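Local structure of Non-structural protein 9 (Avian infectious bronchitis virus, 5C94) at residues A[45-50]-A[103-108]. The protein probably binds single-stranded RNA as a homodimer and serves as an accessory subunit of the coronavirus replication and transcription machinery. Numbering follows the deposited sequence.
Sequences VAAITS and GMVLGA
V105 of helix 99-109 meets A46 and A47 of strand 42-50, and these three residues make the whole contact between segments 103-108 and 45-50. Along the helix, G103 comes first. Its carbonyl O takes the backbone N-H of G107, with N and O 2.7 Å apart. M104 follows, points to one side of the strand and makes no contact with it.

V105 turns its side chain to the strand and straddles two neighbouring residues with its two methyls. CG2 reaches the CB of A46 at 3.7 Å. CG1 lies anti to the backbone N (chi1 176°) and meets the CB of A47 more loosely, at 4.1 Å. Each branch therefore has its own alanine methyl. The contact is purely apolar and buried. Because the alanine side chains are short, the helix can come close: the CA atoms of A46 and V105 are 7.4 Å apart.

L106 comes next. Within 103-108, V105 meets the strand, while M104 and L106, on either side of it in sequence, pack on L106 and M104 of the second subunit. A108 closes the segment, and its backbone N lies 2.9 Å from the carbonyl O of M104 in the next helical hydrogen bond.

On the strand side, consecutive residues normally point to opposite faces. Here A46 and A47 both point to the helix, because they form a classic beta bulge opposite Y35. The psi of A46, -34°, departs from the extended values of its neighbours, as is usual at the first position of such a bulge. The bulge thus presents two adjacent methyls to one valine. L91 and F93 of strand 85-93 also touch A47. The arrangement joins the antiparallel beta barrel of the coronavirus nsp9 fold to its C-terminal helix, the helix through which nsp9 homodimers typically pair.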
loop_
_atom_site.group_PDB
_atom_site.type_symbol
_atom_site.label_atom_id
_atom_site.label_comp_id
_atom_site.label_asym_id
_atom_site.label_seq_id
_atom_site.Cartn_x
_atom_site.Cartn_y
_atom_site.Cartn_z
ATOM N N VAL A 45 -12.084 -1.379 -7.390
ATOM C CA VAL A 45 -11.426 -2.680 -7.388
ATOM C C VAL A 45 -10.018 -2.532 -7.981
ATOM O O VAL A 45 -9.834 -1.948 -9.053
ATOM C CB VAL A 45 -12.244 -3.745 -8.164
ATOM C CG1 VAL A 45 -11.646 -5.116 -7.982
ATOM C CG2 VAL A 45 -13.656 -3.787 -7.644
ATOM N N ALA A 46 -9.032 -3.062 -7.260
ATOM C CA ALA A 46 -7.620 -2.838 -7.557
ATOM C C ALA A 46 -6.878 -4.087 -8.053
ATOM O O ALA A 46 -5.941 -4.007 -8.865
ATOM C CB ALA A 46 -6.934 -2.306 -6.310
ATOM N N ALA A 47 -7.281 -5.243 -7.540
ATOM C CA ALA A 47 -6.531 -6.460 -7.782
ATOM C C ALA A 47 -7.374 -7.687 -7.506
ATOM O O ALA A 47 -8.361 -7.610 -6.775
ATOM C CB ALA A 47 -5.283 -6.488 -6.921
ATOM N N ILE A 48 -7.001 -8.815 -8.105
ATOM C CA ILE A 48 -7.584 -10.089 -7.693
ATOM C C ILE A 48 -6.460 -11.066 -7.376
ATOM O O ILE A 48 -5.343 -10.906 -7.873
ATOM C CB ILE A 48 -8.533 -10.694 -8.764
ATOM C CG1 ILE A 48 -7.734 -11.280 -9.922
ATOM C CG2 ILE A 48 -9.577 -9.661 -9.250
ATOM C CD1 ILE A 48 -8.421 -12.450 -10.580
ATOM N N THR A 49 -6.737 -12.036 -6.505
ATOM C CA THR A 49 -5.802 -13.134 -6.273
ATOM C C THR A 49 -6.410 -14.492 -6.621
ATOM O O THR A 49 -7.632 -14.693 -6.547
ATOM C CB THR A 49 -5.301 -13.181 -4.810
ATOM O OG1 THR A 49 -6.414 -13.243 -3.908
ATOM C CG2 THR A 49 -4.448 -11.964 -4.507
ATOM N N SER A 50 -5.543 -15.428 -6.993
ATOM C CA SER A 50 -5.992 -16.731 -7.446
ATOM C C SER A 50 -4.861 -17.742 -7.440
ATOM O O SER A 50 -3.691 -17.369 -7.494
ATOM C CB SER A 50 -6.591 -16.616 -8.856
ATOM O OG SER A 50 -7.048 -17.879 -9.313
ATOM N N GLY A 103 -0.093 0.006 -4.549
ATOM C CA GLY A 103 0.713 -0.080 -3.350
ATOM C C GLY A 103 -0.135 -0.440 -2.146
ATOM O O GLY A 103 0.299 -1.226 -1.288
ATOM N N MET A 104 -1.341 0.110 -2.081
ATOM C CA MET A 104 -2.214 -0.164 -0.954
ATOM C C MET A 104 -2.525 -1.647 -0.815
ATOM O O MET A 104 -2.524 -2.177 0.292
ATOM C CB MET A 104 -3.497 0.635 -1.079
ATOM C CG MET A 104 -3.295 2.089 -0.756
ATOM S SD MET A 104 -4.874 2.875 -0.482
ATOM C CE MET A 104 -5.697 1.622 0.495
ATOM N N VAL A 105 -2.777 -2.313 -1.939
ATOM C CA VAL A 105 -2.962 -3.756 -1.938
ATOM C C VAL A 105 -1.692 -4.460 -1.455
ATOM O O VAL A 105 -1.761 -5.380 -0.637
ATOM C CB VAL A 105 -3.324 -4.297 -3.338
ATOM C CG1 VAL A 105 -3.401 -5.830 -3.313
ATOM C CG2 VAL A 105 -4.638 -3.716 -3.822
ATOM N N LEU A 106 -0.536 -4.034 -1.961
ATOM C CA LEU A 106 0.723 -4.678 -1.584
ATOM C C LEU A 106 0.972 -4.489 -0.096
ATOM O O LEU A 106 1.418 -5.412 0.592
ATOM C CB LEU A 106 1.906 -4.127 -2.391
ATOM C CG LEU A 106 1.931 -4.452 -3.887
ATOM C CD1 LEU A 106 3.109 -3.760 -4.562
ATOM C CD2 LEU A 106 1.979 -5.957 -4.136
ATOM N N GLY A 107 0.685 -3.286 0.389
ATOM C CA GLY A 107 0.833 -2.984 1.795
ATOM C C GLY A 107 -0.080 -3.857 2.638
ATOM O O GLY A 107 0.334 -4.345 3.687
ATOM N N ALA A 108 -1.314 -4.065 2.178
ATOM C CA ALA A 108 -2.312 -4.791 2.968
ATOM C C ALA A 108 -1.948 -6.261 3.125
ATOM O O ALA A 108 -2.294 -6.884 4.127
ATOM C CB ALA A 108 -3.694 -4.670 2.346
#